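Local atomic coordinates of VgrG protein (PDB entry 4DTF), a protein that probably cross-links actin subunits covalently, using ATP and magnesium, as a domain of a type VI secretion VgrG effector. Residues I25-E30 with Y362-E367. Residues are numbered along the deposited sequence; the frame is centred on the assembly and turned at random.
Sequences IGIENE and YLPKTE. With ANP (phosphoaminophosphonic acid-adenylate ester), chain B.
Ile-25 lays its CD1 methyl over one face of the Tyr-362 ring, a CH-pi contact 3.9 Å from the ring centroid and 16° off its normal, while its CG2 branch meets CD2 of the same ring. Two residues along strand 24-30, Ile-27 sends its branches different ways. With CG1 flanked by its own N and C (chi1 65°), the chain carries CD1 to the CD corner of the Pro-364 ring, 3.7 Å away, and just as close to the Tyr-362 carbonyl oxygen. CG2 instead packs beside both methyls of Leu-363, the two side chains running alongside in opposite senses. Asn-29 brings OD1 to within 3.6 Å of Pro-364 CG, only a van der Waals approach, since OD1 is hydrogen-bonded to Gln-173 NE2, which also bonds Pro-364 O. Met-111 of helix 101-124 touches both Ile-27 and Pro-364. CB of Glu-28 leaves the strand away from 362-367, and its side chain comes about 3 Å from a magnesium ion at the nearest atoms; the Ile-27 carbonyl accepts a weak bond from ANP O3'. No hydrogen bond links the two segments directly; the strand thus presents a mainly apolar face to loop 362-367, with the opposite face, carrying Gly-26 and Glu-28, turned to the nucleotide.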
loop_
_atom_site.group_PDB
_atom_site.type_symbol
_atom_site.label_atom_id
_atom_site.label_comp_id
_atom_site.label_asym_id
_atom_site.label_seq_id
_atom_site.Cartn_x
_atom_site.Cartn_y
_atom_site.Cartn_z
ATOM N N ILE A 25 -11.191 -1.028 2.417
ATOM C CA ILE A 25 -10.162 -0.237 3.069
ATOM C C ILE A 25 -9.255 -1.105 3.954
ATOM O O ILE A 25 -9.724 -1.985 4.678
ATOM C CB ILE A 25 -10.752 0.997 3.829
ATOM C CG1 ILE A 25 -9.637 1.979 4.305
ATOM C CG2 ILE A 25 -11.688 0.574 4.982
ATOM C CD1 ILE A 25 -10.056 3.422 4.447
ATOM N N GLY A 26 -7.964 -0.826 3.857
ATOM C CA GLY A 26 -6.915 -1.409 4.668
ATOM C C GLY A 26 -6.094 -0.281 5.258
ATOM O O GLY A 26 -6.094 0.844 4.734
ATOM N N ILE A 27 -5.424 -0.555 6.374
ATOM C CA ILE A 27 -4.595 0.450 7.051
ATOM C C ILE A 27 -3.212 -0.099 7.370
ATOM O O ILE A 27 -3.042 -1.307 7.519
ATOM C CB ILE A 27 -5.275 1.072 8.310
ATOM C CG1 ILE A 27 -5.505 0.023 9.432
ATOM C CG2 ILE A 27 -6.551 1.857 7.958
ATOM C CD1 ILE A 27 -5.935 0.592 10.810
ATOM N N GLU A 28 -2.230 0.798 7.488
ATOM C CA GLU A 28 -0.854 0.458 7.837
ATOM C C GLU A 28 -0.455 1.376 8.966
ATOM O O GLU A 28 -0.718 2.573 8.881
ATOM C CB GLU A 28 0.069 0.679 6.634
ATOM C CG GLU A 28 -0.116 -0.352 5.538
ATOM C CD GLU A 28 0.526 0.031 4.222
ATOM O OE1 GLU A 28 0.103 1.043 3.613
ATOM O OE2 GLU A 28 1.467 -0.677 3.802
ATOM N N ASN A 29 0.106 0.825 10.051
ATOM C CA ASN A 29 0.484 1.636 11.202
ATOM C C ASN A 29 1.830 1.234 11.770
ATOM O O ASN A 29 1.945 0.196 12.438
ATOM C CB ASN A 29 -0.587 1.600 12.305
ATOM C CG ASN A 29 -0.508 2.778 13.269
ATOM O OD1 ASN A 29 -1.494 3.171 13.863
ATOM N ND2 ASN A 29 0.629 3.434 13.387
ATOM N N GLU A 30 2.841 2.076 11.531
ATOM C CA GLU A 30 4.184 1.839 12.051
ATOM C C GLU A 30 4.220 2.305 13.512
ATOM O O GLU A 30 3.791 3.416 13.819
ATOM C CB GLU A 30 5.233 2.562 11.204
ATOM C CG GLU A 30 6.674 2.212 11.541
ATOM C CD GLU A 30 7.709 3.092 10.869
ATOM O OE1 GLU A 30 8.869 2.646 10.755
ATOM O OE2 GLU A 30 7.359 4.215 10.441
ATOM N N TYR A 362 -10.797 5.919 10.298
ATOM C CA TYR A 362 -10.412 4.518 10.065
ATOM C C TYR A 362 -9.117 4.149 10.814
ATOM O O TYR A 362 -8.759 2.973 10.872
ATOM C CB TYR A 362 -10.210 4.274 8.559
ATOM C CG TYR A 362 -11.502 4.340 7.775
ATOM C CD1 TYR A 362 -11.957 5.542 7.242
ATOM C CD2 TYR A 362 -12.274 3.202 7.574
ATOM C CE1 TYR A 362 -13.164 5.613 6.539
ATOM C CE2 TYR A 362 -13.487 3.260 6.886
ATOM C CZ TYR A 362 -13.917 4.465 6.351
ATOM O OH TYR A 362 -15.098 4.518 5.656
ATOM N N LEU A 363 -8.397 5.152 11.343
ATOM C CA LEU A 363 -7.107 4.930 11.980
ATOM C C LEU A 363 -7.157 4.949 13.505
ATOM O O LEU A 363 -7.855 5.793 14.081
ATOM C CB LEU A 363 -6.066 5.950 11.461
ATOM C CG LEU A 363 -5.382 5.690 10.092
ATOM C CD1 LEU A 363 -4.496 4.434 10.104
ATOM C CD2 LEU A 363 -6.378 5.652 8.931
ATOM N N PRO A 364 -6.444 4.024 14.175
ATOM C CA PRO A 364 -6.399 4.056 15.641
ATOM C C PRO A 364 -5.574 5.241 16.149
ATOM O O PRO A 364 -4.569 5.597 15.557
ATOM C CB PRO A 364 -5.734 2.731 16.001
ATOM C CG PRO A 364 -4.874 2.417 14.825
ATOM C CD PRO A 364 -5.546 2.989 13.626
ATOM N N LYS A 365 -6.026 5.884 17.230
ATOM C CA LYS A 365 -5.301 7.009 17.801
ATOM C C LYS A 365 -4.908 6.723 19.254
ATOM O O LYS A 365 -5.767 6.381 20.058
ATOM C CB LYS A 365 -6.153 8.302 17.722
ATOM C CG LYS A 365 -6.407 8.838 16.305
ATOM C CD LYS A 365 -5.260 8.548 15.295
ATOM C CE LYS A 365 -5.361 9.224 13.960
ATOM N NZ LYS A 365 -6.769 9.504 13.544
ATOM N N THR A 366 -3.611 6.859 19.594
ATOM C CA THR A 366 -3.144 6.670 20.972
ATOM C C THR A 366 -3.798 7.730 21.864
ATOM O O THR A 366 -4.317 7.394 22.924
ATOM C CB THR A 366 -1.591 6.760 21.098
ATOM O OG1 THR A 366 -0.945 5.912 20.154
ATOM C CG2 THR A 366 -1.100 6.392 22.516
ATOM N N GLU A 367 -3.775 8.986 21.412
ATOM C CA GLU A 367 -4.359 10.127 22.124
ATOM C C GLU A 367 -5.869 10.217 22.036
ATOM O O GLU A 367 -6.572 9.528 22.776
HETATM P PG ANP B . 5.836 -2.584 2.266
HETATM O O1G ANP B . 5.893 -1.828 3.558
HETATM O O2G ANP B . 6.395 -1.800 1.115
HETATM O O3G ANP B . 6.613 -3.863 2.340
HETATM P PB ANP B . 3.597 -4.265 1.897
HETATM O O1B ANP B . 4.503 -5.288 1.311
HETATM O O2B ANP B . 3.217 -4.656 3.293
HETATM N N3B ANP B . 4.306 -2.943 1.937
HETATM P PA ANP B . 0.878 -4.641 1.306
HETATM O O1A ANP B . 0.305 -5.317 0.116
HETATM O O2A ANP B . 0.912 -5.616 2.477
HETATM O O3A ANP B . 2.267 -4.168 1.005
HETATM O "O5'" ANP B . -0.003 -3.368 1.721
HETATM C "C5'" ANP B . -1.395 -3.645 1.597
HETATM C "C4'" ANP B . -2.240 -2.545 2.176
HETATM O "O4'" ANP B . -3.438 -2.510 1.377
HETATM C "C3'" ANP B . -2.734 -2.804 3.599
HETATM O "O3'" ANP B . -3.122 -1.592 4.239
HETATM C "C2'" ANP B . -3.926 -3.721 3.342
HETATM O "O2'" ANP B . -4.878 -3.749 4.392
HETATM C "C1'" ANP B . -4.522 -3.042 2.114
HETATM N N9 ANP B . -5.303 -3.897 1.237
HETATM C C8 ANP B . -4.984 -5.142 0.753
HETATM N N7 ANP B . -5.918 -5.685 0.019
HETATM C C5 ANP B . -6.918 -4.728 -0.007
HETATM C C6 ANP B . -8.171 -4.672 -0.654
HETATM N N6 ANP B . -8.674 -5.670 -1.389
HETATM N N1 ANP B . -8.904 -3.545 -0.510
HETATM C C2 ANP B . -8.417 -2.548 0.241
HETATM N N3 ANP B . -7.259 -2.491 0.906
HETATM C C4 ANP B . -6.554 -3.619 0.737
#